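Local structure of tapirin (Caldicellulosiruptor hydrothermalis, 6N2C) at residues I233-F239 against M253-I259; V247-M253 against L268-L273; N497-N501 against Q513-I517; I522-P526 against L541-G545. The protein probably binds cellulose through its beta-helical C-terminal domain, which also holds a zinc ion, and so is likely to help the bacterium adhere to plant biomass. All blocks are in the same frame, centred on the assembly; numbering follows the deposited sequence.

Contact 1 (I233-F239 against M253-I259)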
# COMPACT_ATOMS: atom_id res chain seq x y z
N ILE A 233 5.69 -6.85 1.55
CA ILE A 233 5.81 -6.50 2.93
C ILE A 233 7.09 -5.74 3.15
O ILE A 233 8.13 -6.23 2.85
CB ILE A 233 5.79 -7.76 3.87
CG1 ILE A 233 4.47 -8.53 3.65
CG2 ILE A 233 6.09 -7.37 5.34
CD1 ILE A 233 4.44 -9.89 4.32
N VAL A 234 6.95 -4.56 3.70
CA VAL A 234 8.11 -3.67 4.04
C VAL A 234 8.03 -3.48 5.51
O VAL A 234 7.29 -2.65 6.06
CB VAL A 234 8.07 -2.33 3.30
CG1 VAL A 234 9.41 -1.62 3.50
CG2 VAL A 234 7.89 -2.56 1.80
N LYS A 235 8.73 -4.32 6.23
CA LYS A 235 8.47 -4.47 7.65
C LYS A 235 8.92 -3.21 8.48
O LYS A 235 8.27 -2.90 9.47
CB LYS A 235 9.28 -5.67 8.15
CG LYS A 235 9.31 -5.81 9.61
CD LYS A 235 8.35 -6.79 10.17
CE LYS A 235 8.57 -6.82 11.69
NZ LYS A 235 7.94 -7.88 12.45
N ASN A 236 10.05 -2.60 8.12
CA ASN A 236 10.62 -1.48 8.85
C ASN A 236 10.95 -0.31 7.90
O ASN A 236 11.95 0.40 8.08
CB ASN A 236 11.90 -1.95 9.60
CG ASN A 236 11.63 -3.08 10.55
OD1 ASN A 236 10.91 -2.90 11.53
ND2 ASN A 236 12.23 -4.24 10.31
N GLY A 237 10.14 -0.11 6.88
CA GLY A 237 10.44 0.89 5.89
C GLY A 237 9.26 1.35 5.10
O GLY A 237 8.11 0.97 5.42
N SER A 238 9.50 2.11 4.04
CA SER A 238 8.43 2.57 3.14
C SER A 238 8.50 1.90 1.82
O SER A 238 9.45 1.15 1.53
CB SER A 238 8.48 4.09 2.91
OG SER A 238 8.45 4.77 4.12
N PHE A 239 7.49 2.16 1.00
CA PHE A 239 7.50 1.81 -0.42
C PHE A 239 7.50 3.12 -1.20
O PHE A 239 6.63 3.98 -0.94
CB PHE A 239 6.31 0.95 -0.76
CG PHE A 239 6.37 0.41 -2.16
CD1 PHE A 239 6.00 1.19 -3.27
CD2 PHE A 239 6.83 -0.88 -2.41
CE1 PHE A 239 6.13 0.68 -4.58
CE2 PHE A 239 6.91 -1.38 -3.70
CZ PHE A 239 6.57 -0.61 -4.77
N MET A 253 -0.48 -5.53 0.73
CA MET A 253 0.71 -4.70 0.75
C MET A 253 0.72 -4.03 2.08
O MET A 253 -0.22 -3.33 2.47
CB MET A 253 0.68 -3.65 -0.38
CG MET A 253 1.87 -2.70 -0.34
SD MET A 253 1.86 -1.78 -1.88
CE MET A 253 3.37 -0.89 -1.71
N TYR A 254 1.82 -4.25 2.84
CA TYR A 254 2.03 -3.67 4.13
C TYR A 254 3.32 -2.86 4.13
O TYR A 254 4.31 -3.35 3.67
CB TYR A 254 2.19 -4.75 5.27
CG TYR A 254 2.68 -4.10 6.57
CD1 TYR A 254 1.76 -3.48 7.46
CD2 TYR A 254 4.04 -4.05 6.95
CE1 TYR A 254 2.19 -2.81 8.58
CE2 TYR A 254 4.46 -3.40 8.09
CZ TYR A 254 3.56 -2.81 8.92
OH TYR A 254 3.98 -2.20 10.04
N THR A 255 3.33 -1.64 4.72
CA THR A 255 4.58 -0.91 5.01
C THR A 255 4.49 -0.31 6.37
O THR A 255 3.41 0.08 6.79
CB THR A 255 4.92 0.17 3.98
OG1 THR A 255 4.19 1.38 4.25
CG2 THR A 255 4.76 -0.28 2.59
N LYS A 256 5.61 -0.27 7.08
CA LYS A 256 5.59 0.45 8.36
C LYS A 256 5.56 1.99 8.17
O LYS A 256 4.85 2.75 8.89
CB LYS A 256 6.81 0.07 9.16
CG LYS A 256 6.74 0.56 10.58
CD LYS A 256 8.09 0.42 11.30
CE LYS A 256 8.08 1.28 12.57
NZ LYS A 256 9.34 1.16 13.39
N ASN A 257 6.42 2.47 7.35
CA ASN A 257 6.74 3.91 7.33
C ASN A 257 6.14 4.73 6.18
O ASN A 257 6.55 5.84 5.97
CB ASN A 257 8.24 4.13 7.45
CG ASN A 257 8.76 3.70 8.83
OD1 ASN A 257 7.99 3.70 9.79
ND2 ASN A 257 9.96 3.28 8.89
N GLY A 258 5.19 4.16 5.47
CA GLY A 258 4.51 4.89 4.47
C GLY A 258 4.61 4.38 3.05
O GLY A 258 5.28 3.40 2.74
N ILE A 259 3.84 5.03 2.19
CA ILE A 259 3.92 4.76 0.75
C ILE A 259 3.98 6.13 0.07
O ILE A 259 3.02 6.91 0.17
CB ILE A 259 2.74 3.97 0.24
CG1 ILE A 259 2.53 2.65 1.11
CG2 ILE A 259 2.87 3.70 -1.24
CD1 ILE A 259 1.34 1.81 0.66
O HOH W 1 6.23 -3.51 11.15
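M253 lays its terminal methyl over one face of the F239 ring, CE standing 3.6 Å from the centroid of that ring and displaced toward the rim at CG. Full extension beyond CG (chi2 169°, chi3 -174°) carries CE across to the neighbouring coil, where the two side chains meet at about a right angle in a CH-pi contact of the Met-aromatic kind. Next to it CG2 of T255 is wedged in, 3.9 Å from F239 CB and 4.0 Å from V234 CG2. T255 OG1 donates to G258 O at 2.7 Å and is also hydrogen-bonded to S276 OG, while F239 N reaches G258 O from the opposite face of its plane. With an alanine here a gap would probably open between V234 and F239, and G258 O and S276 OG would each lose a partner. Stacking of like-facing side chains on successive coils is characteristic of a parallel beta-helix: I233 and V234 pair with Y254 and T255 of the next coil, the ladder breaks at a turn, and it resumes one residue out of step at F239 and I259. Across the turn N257 N donates to G237 O (3.0 Å) from well above the carbonyl plane. The solvent side is looser. There the extended K256 runs over a backbone, K256 CB lying 3.3 Å from K235 O. A water donates to K235 O (2.7 Å) and to Y254 OH (2.8 Å), a hydroxyl also bonded to D277, while K235 NZ turns to the carbonyl of I456.

Contact 2 (V247-M253 against L268-L273)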
# COMPACT_ATOMS: atom_id res chain seq x y z
N VAL A 247 1.86 -0.93 -10.16
CA VAL A 247 2.10 -1.99 -9.12
C VAL A 247 0.75 -2.64 -8.87
O VAL A 247 -0.24 -1.95 -8.64
CB VAL A 247 2.67 -1.42 -7.85
CG1 VAL A 247 2.75 -2.48 -6.72
CG2 VAL A 247 4.07 -0.88 -8.11
N VAL A 248 0.71 -3.99 -8.87
CA VAL A 248 -0.50 -4.73 -8.66
C VAL A 248 -0.18 -5.77 -7.55
O VAL A 248 0.73 -6.57 -7.78
CB VAL A 248 -0.94 -5.53 -9.93
CG1 VAL A 248 -2.27 -6.22 -9.65
CG2 VAL A 248 -1.15 -4.56 -11.10
N VAL A 249 -0.89 -5.66 -6.44
CA VAL A 249 -0.70 -6.54 -5.26
C VAL A 249 -2.05 -7.20 -5.00
O VAL A 249 -3.02 -6.57 -4.55
CB VAL A 249 -0.18 -5.82 -4.02
CG1 VAL A 249 0.09 -6.91 -2.95
CG2 VAL A 249 1.10 -5.08 -4.34
N ASN A 250 -2.12 -8.50 -5.29
CA ASN A 250 -3.43 -9.21 -5.20
C ASN A 250 -3.95 -9.28 -3.78
O ASN A 250 -5.14 -9.00 -3.51
CB ASN A 250 -3.35 -10.58 -5.83
CG ASN A 250 -4.71 -11.19 -6.05
OD1 ASN A 250 -5.61 -10.53 -6.58
ND2 ASN A 250 -4.90 -12.42 -5.59
N ASN A 251 -3.08 -9.63 -2.85
CA ASN A 251 -3.52 -9.87 -1.45
C ASN A 251 -3.17 -8.68 -0.55
O ASN A 251 -3.92 -7.71 -0.49
CB ASN A 251 -3.01 -11.22 -0.95
CG ASN A 251 -3.61 -11.59 0.36
OD1 ASN A 251 -4.86 -11.65 0.50
ND2 ASN A 251 -2.80 -11.77 1.35
N LEU A 252 -2.03 -8.67 0.10
CA LEU A 252 -1.77 -7.51 0.93
C LEU A 252 -0.43 -6.86 0.64
O LEU A 252 0.59 -7.52 0.41
CB LEU A 252 -1.95 -7.80 2.43
CG LEU A 252 -0.81 -8.64 2.99
CD1 LEU A 252 0.40 -7.80 3.39
CD2 LEU A 252 -1.31 -9.47 4.17
N MET A 253 -0.48 -5.53 0.73
CA MET A 253 0.71 -4.70 0.75
C MET A 253 0.72 -4.03 2.08
O MET A 253 -0.22 -3.33 2.47
CB MET A 253 0.68 -3.65 -0.38
CG MET A 253 1.87 -2.70 -0.34
SD MET A 253 1.86 -1.78 -1.88
CE MET A 253 3.37 -0.89 -1.71
N LEU A 268 -1.33 2.07 -8.23
CA LEU A 268 -1.27 0.97 -7.22
C LEU A 268 -2.63 0.35 -7.18
O LEU A 268 -3.60 0.99 -6.76
CB LEU A 268 -0.94 1.56 -5.87
CG LEU A 268 -0.78 0.62 -4.66
CD1 LEU A 268 0.11 -0.53 -5.03
CD2 LEU A 268 -0.27 1.40 -3.48
N GLU A 269 -2.70 -0.95 -7.51
CA GLU A 269 -3.89 -1.73 -7.46
C GLU A 269 -3.72 -2.76 -6.31
O GLU A 269 -2.76 -3.54 -6.36
CB GLU A 269 -4.10 -2.44 -8.75
CG GLU A 269 -5.36 -3.32 -8.79
CD GLU A 269 -5.54 -4.08 -10.14
OE1 GLU A 269 -5.00 -3.57 -11.20
OE2 GLU A 269 -6.09 -5.26 -10.05
N SER A 270 -4.58 -2.65 -5.31
CA SER A 270 -4.57 -3.53 -4.11
C SER A 270 -5.94 -4.22 -4.05
O SER A 270 -6.98 -3.58 -3.85
CB SER A 270 -4.28 -2.72 -2.84
OG SER A 270 -4.54 -3.49 -1.66
N ASN A 271 -5.93 -5.52 -4.30
CA ASN A 271 -7.21 -6.29 -4.42
C ASN A 271 -7.69 -6.92 -3.13
O ASN A 271 -8.70 -7.54 -3.11
CB ASN A 271 -7.09 -7.29 -5.53
CG ASN A 271 -6.89 -6.61 -6.82
OD1 ASN A 271 -7.56 -5.62 -7.07
ND2 ASN A 271 -5.99 -7.07 -7.62
N SER A 272 -7.02 -6.75 -2.04
CA SER A 272 -7.66 -7.12 -0.74
C SER A 272 -7.31 -6.18 0.36
O SER A 272 -8.20 -5.59 0.92
CB SER A 272 -7.25 -8.57 -0.40
OG SER A 272 -7.65 -8.94 0.90
N LEU A 273 -6.04 -5.99 0.67
CA LEU A 273 -5.68 -5.17 1.85
C LEU A 273 -4.46 -4.32 1.54
O LEU A 273 -3.43 -4.87 1.12
CB LEU A 273 -5.35 -6.11 3.03
CG LEU A 273 -4.92 -5.49 4.36
CD1 LEU A 273 -5.86 -4.39 4.86
CD2 LEU A 273 -4.67 -6.51 5.48
O HOH W 2 -2.93 -5.57 -1.82
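L268 swings CG to the side opposite its backbone N (chi1 -178°) and turns CD1 back (chi2 48°), which places CD1 between V247 and M253, 3.7 Å from V247 CG1 and 3.8 Å from M253 SD. E269 takes the same first step (chi1 180°) but stays straight beyond it, and its carboxylate end runs alongside V248, with E269 CD 3.9 Å from V248 CG1. Its OE2 accepts from N271 ND2 at 3.0 Å; the oxygen lies in the amide plane of N271, whereas the nitrogen sits on the anti side of the carboxylate, tilted from its plane. OE1 forms a salt bridge with R267. If an alanine stood in place of E269, R267 and N271 ND2 would probably lose their common carboxylate mate and the flank of V248 would be laid bare. Underneath, strands 246-249 and 267-270 run parallel as successive rungs on one face of the beta-helix, linked by bonds such as V249 N to E269 O. Both segments then turn a corner together, and pairing resumes on the next face, where L273 N donates to N251 O, M253 N to L273 O, and L252 CB packs 3.8 Å from L273 CB. At the bend a water lies within hydrogen-bonding distance of V249 O (2.9 Å), N251 O (2.7 Å) and S270 OG (2.6 Å), more acceptors than its two protons may serve at once. V247, L268 and M253 thus pack away from the carboxylate, L252 and L273 lie under I452 and I453 of helix 451-457, and the carboxylate, held between an arginine and an amide, is likely to remain ionised.

Contact 3 (N497-N501 against Q513-I517)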
# COMPACT_ATOMS: atom_id res chain seq x y z
N ASN A 497 29.05 -12.18 -8.40
CA ASN A 497 29.32 -11.87 -9.84
C ASN A 497 29.51 -13.18 -10.70
O ASN A 497 29.10 -13.28 -11.86
CB ASN A 497 30.52 -10.95 -10.02
CG ASN A 497 30.13 -9.48 -9.81
OD1 ASN A 497 29.11 -9.00 -10.33
ND2 ASN A 497 30.92 -8.79 -9.01
N GLU A 498 30.12 -14.14 -10.07
CA GLU A 498 30.41 -15.41 -10.72
C GLU A 498 29.12 -16.16 -11.14
O GLU A 498 29.05 -16.66 -12.26
CB GLU A 498 31.22 -16.27 -9.75
CG GLU A 498 31.82 -17.51 -10.36
CD GLU A 498 32.47 -18.44 -9.34
OE1 GLU A 498 33.17 -19.38 -9.82
OE2 GLU A 498 32.28 -18.26 -8.09
N ILE A 499 28.11 -16.19 -10.26
CA ILE A 499 26.85 -16.83 -10.66
C ILE A 499 26.12 -16.05 -11.69
O ILE A 499 25.54 -16.60 -12.67
CB ILE A 499 25.99 -17.24 -9.43
CG1 ILE A 499 24.83 -18.13 -9.88
CG2 ILE A 499 25.49 -16.06 -8.64
CD1 ILE A 499 24.13 -18.87 -8.77
N PHE A 500 26.09 -14.71 -11.56
CA PHE A 500 25.43 -13.97 -12.59
C PHE A 500 26.07 -14.10 -13.97
O PHE A 500 25.37 -14.07 -14.99
CB PHE A 500 25.26 -12.46 -12.24
CG PHE A 500 24.20 -12.20 -11.20
CD1 PHE A 500 22.90 -12.45 -11.51
CD2 PHE A 500 24.49 -11.71 -9.95
CE1 PHE A 500 21.90 -12.23 -10.57
CE2 PHE A 500 23.46 -11.48 -9.02
CZ PHE A 500 22.16 -11.80 -9.35
N ASN A 501 27.37 -14.25 -14.00
CA ASN A 501 28.03 -14.46 -15.30
C ASN A 501 27.73 -15.84 -15.95
O ASN A 501 28.09 -16.07 -17.09
CB ASN A 501 29.53 -14.19 -15.18
CG ASN A 501 29.85 -12.72 -15.27
OD1 ASN A 501 30.42 -12.13 -14.36
ND2 ASN A 501 29.48 -12.10 -16.38
N GLN A 513 18.15 -20.46 -14.91
CA GLN A 513 17.63 -19.93 -13.68
C GLN A 513 18.71 -19.71 -12.70
O GLN A 513 19.68 -20.42 -12.67
CB GLN A 513 16.53 -20.79 -13.13
CG GLN A 513 15.35 -21.17 -14.08
CD GLN A 513 14.44 -22.27 -13.65
OE1 GLN A 513 14.74 -22.98 -12.66
NE2 GLN A 513 13.35 -22.51 -14.41
N ILE A 514 18.48 -18.71 -11.82
CA ILE A 514 19.49 -18.28 -10.86
C ILE A 514 18.84 -18.21 -9.50
O ILE A 514 17.85 -17.52 -9.33
CB ILE A 514 20.09 -16.91 -11.25
CG1 ILE A 514 20.84 -16.94 -12.60
CG2 ILE A 514 21.00 -16.38 -10.16
CD1 ILE A 514 22.05 -17.75 -12.54
N PHE A 515 19.44 -18.89 -8.51
CA PHE A 515 18.91 -18.86 -7.15
C PHE A 515 20.05 -18.47 -6.20
O PHE A 515 21.04 -19.21 -6.08
CB PHE A 515 18.34 -20.26 -6.79
CG PHE A 515 17.28 -20.68 -7.69
CD1 PHE A 515 15.97 -20.28 -7.52
CD2 PHE A 515 17.59 -21.45 -8.84
CE1 PHE A 515 14.96 -20.67 -8.40
CE2 PHE A 515 16.61 -21.78 -9.71
CZ PHE A 515 15.32 -21.45 -9.49
N VAL A 516 19.89 -17.33 -5.55
CA VAL A 516 20.89 -16.77 -4.62
C VAL A 516 20.32 -16.58 -3.24
O VAL A 516 19.29 -15.93 -3.07
CB VAL A 516 21.50 -15.48 -5.17
CG1 VAL A 516 22.58 -15.00 -4.22
CG2 VAL A 516 22.10 -15.69 -6.51
N ILE A 517 20.97 -17.17 -2.22
CA ILE A 517 20.58 -17.00 -0.86
C ILE A 517 21.84 -16.62 -0.09
O ILE A 517 22.76 -17.48 -0.01
CB ILE A 517 19.97 -18.25 -0.25
CG1 ILE A 517 18.72 -18.72 -1.05
CG2 ILE A 517 19.53 -17.93 1.21
CD1 ILE A 517 19.09 -19.69 -2.17
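I514 meets I499 tip to tip, its CD1 lying 3.9 Å from I499 CG1 and 3.7 Å from I499 O. The side chain of I514 is folded at its second torsion (chi2 -67°), which sets CD1 against the helix while the other branch, CG2, comes obliquely within 4.3 Å of F500 CE1. One residue on, F515 turns its side chain to the other side of the strand, toward S485, V534 and P556, and offers the helix its backbone: F515 O is 4.1 Å from I499 CD1. I499 reaches that far because it is extended (chi1 -169°, chi2 165°). At V516 the strand again faces the helix. Here V516 CG2 touches I499 CG2 at 4.0 Å, the two side chains sliding past each other in opposite directions, and V516 continues the apolar layer to L535 and I522. No hydrogen bond links the two segments, so the join rests on branched aliphatic groups and one ring, all buried. I499 also touches Y484 and L486, so that it spans the neighbouring parallel strands 483-488 and 513-518; F500 reaches onward to L535, I522 and V524. The side chain of I514 is about 10 Å from the zinc ion, but its backbone is hydrogen-bonded to that of D532, one of the zinc ligands. A short helix joining two adjacent parallel strands and laid over the apolar side of the last rungs is consistent with a cap on the end of a beta-helix.

Contact 4 (I522-P526 against L541-G545). With EDO (1,2-ethanediol), chain D.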
# COMPACT_ATOMS: atom_id res chain seq x y z
N ILE A 522 23.26 -8.33 -2.35
CA ILE A 522 23.29 -8.73 -3.75
C ILE A 522 23.28 -7.53 -4.62
O ILE A 522 22.31 -6.81 -4.63
CB ILE A 522 22.15 -9.68 -4.19
CG1 ILE A 522 22.16 -10.96 -3.38
CG2 ILE A 522 22.29 -10.01 -5.66
CD1 ILE A 522 20.91 -11.84 -3.47
N ASN A 523 24.38 -7.30 -5.37
CA ASN A 523 24.39 -6.25 -6.37
C ASN A 523 24.31 -6.87 -7.68
O ASN A 523 25.27 -7.55 -8.10
CB ASN A 523 25.71 -5.46 -6.23
CG ASN A 523 25.85 -4.79 -4.89
OD1 ASN A 523 24.84 -4.30 -4.32
ND2 ASN A 523 27.09 -4.80 -4.33
N VAL A 524 23.20 -6.67 -8.36
CA VAL A 524 22.95 -7.31 -9.63
C VAL A 524 23.65 -6.52 -10.76
O VAL A 524 23.49 -5.30 -10.89
CB VAL A 524 21.50 -7.40 -9.95
CG1 VAL A 524 21.27 -8.19 -11.24
CG2 VAL A 524 20.75 -8.11 -8.81
N PRO A 525 24.50 -7.21 -11.54
CA PRO A 525 25.24 -6.46 -12.57
C PRO A 525 24.37 -5.75 -13.54
O PRO A 525 23.30 -6.26 -13.90
CB PRO A 525 26.04 -7.56 -13.30
CG PRO A 525 26.23 -8.58 -12.31
CD PRO A 525 25.02 -8.57 -11.38
N PRO A 526 24.83 -4.59 -14.05
CA PRO A 526 24.01 -3.88 -15.05
C PRO A 526 23.76 -4.50 -16.40
O PRO A 526 22.83 -4.10 -17.08
CB PRO A 526 24.77 -2.58 -15.25
CG PRO A 526 26.15 -2.91 -14.96
CD PRO A 526 26.16 -3.96 -13.87
N LEU A 541 19.43 -5.56 -1.56
CA LEU A 541 19.33 -6.01 -2.91
C LEU A 541 19.30 -4.81 -3.86
O LEU A 541 18.29 -4.04 -3.93
CB LEU A 541 18.07 -6.86 -3.07
CG LEU A 541 17.74 -7.26 -4.46
CD1 LEU A 541 18.85 -8.08 -5.12
CD2 LEU A 541 16.47 -8.06 -4.42
N GLN A 542 20.37 -4.68 -4.63
CA GLN A 542 20.56 -3.43 -5.46
C GLN A 542 20.73 -3.83 -6.84
O GLN A 542 21.61 -4.67 -7.13
CB GLN A 542 21.76 -2.67 -4.95
CG GLN A 542 22.18 -1.49 -5.78
CD GLN A 542 22.32 -0.21 -4.97
OE1 GLN A 542 22.90 -0.21 -3.85
NE2 GLN A 542 21.74 0.88 -5.51
N PHE A 543 19.91 -3.28 -7.71
CA PHE A 543 20.02 -3.51 -9.13
C PHE A 543 20.88 -2.38 -9.70
O PHE A 543 20.48 -1.22 -9.63
CB PHE A 543 18.66 -3.57 -9.79
CG PHE A 543 17.88 -4.78 -9.31
CD1 PHE A 543 17.15 -4.77 -8.10
CD2 PHE A 543 17.95 -5.96 -10.02
CE1 PHE A 543 16.45 -5.88 -7.64
CE2 PHE A 543 17.28 -7.09 -9.54
CZ PHE A 543 16.53 -7.07 -8.35
N ASN A 544 22.04 -2.76 -10.23
CA ASN A 544 23.05 -1.76 -10.70
C ASN A 544 22.74 -1.31 -12.11
O ASN A 544 23.36 -0.35 -12.60
CB ASN A 544 24.46 -2.27 -10.50
CG ASN A 544 24.92 -2.23 -9.02
OD1 ASN A 544 25.75 -3.05 -8.54
ND2 ASN A 544 24.44 -1.24 -8.30
N GLY A 545 21.77 -1.98 -12.73
CA GLY A 545 21.24 -1.68 -14.03
C GLY A 545 19.74 -1.69 -14.09
O GLY A 545 19.06 -2.23 -13.19
C1 EDO D . 27.31 -7.87 -3.41
O1 EDO D . 26.91 -8.53 -4.58
C2 EDO D . 28.02 -8.85 -2.45
O2 EDO D . 29.18 -9.47 -3.03
O HOH W 3 20.85 -4.84 -12.49
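V524 presses CG2 against the F543 ring, 3.7 Å from F543 CE2, and the two side chains lie side by side, pointing the same way. On the same inner face L541 bends its CD1 back to 3.8 Å from I522 CB. The outer face is polar: N523 crosses Q542 at a slant, their amide planes 56° apart, with N523 OD1 3.5 Å from Q542 CB. Backbone bonds set this pairing. Q542 N donates to I522 O in an almost straight bond, V524 N donates to Q542 O, and N544 N donates to V524 O at 3.0 Å in the carbonyl plane. Beyond the strands the two segments come closer still, P526 CA and G545 CA being 3.7 Å apart. A water accepts from G545 N (3.0 Å) and lies 3.1 Å from V524 O, bridging the two segments, though it has more acceptors nearby than protons to give. On the far edge N523 N donates to O1 of a 1,2-ethanediol (2.9 Å), probably a crystallisation additive. Farther out, F500 of helix 494-500 packs on I522 and V524, L535 lies against I522 and L541, and F543 is backed by F196, L548 and I550, its carbonyl O receiving N197 ND2. Parallel rungs in register, with like-facing apolar residues stacked inside and amides outside, are characteristic of one face of a parallel beta-helix, and strand 522-524 is the outermost rung of that face within the chain.

The four contacts sample one beta-helix at two places. Contacts 1 and 2 share M253 and cross along the chain, together following successive coils round their corners; they touch where I233 CG1 lies 4.1 Å from L252 CD1 and F239 CZ 4.2 Å from V247 CG2. Contacts 3 and 4, centres 12 Å apart, form the other group, joined by F500 CD2 to P525 CD (3.5 Å) and V516 CG1 to I522 CD1 (3.6 Å). Between the groups, nearest atoms are about 11 to 20 Å apart. Zinc, held by H530, D532 and E551, belongs to the second group: it lies about 10 Å from the side chain of I514 and about 12 Å from that of F543.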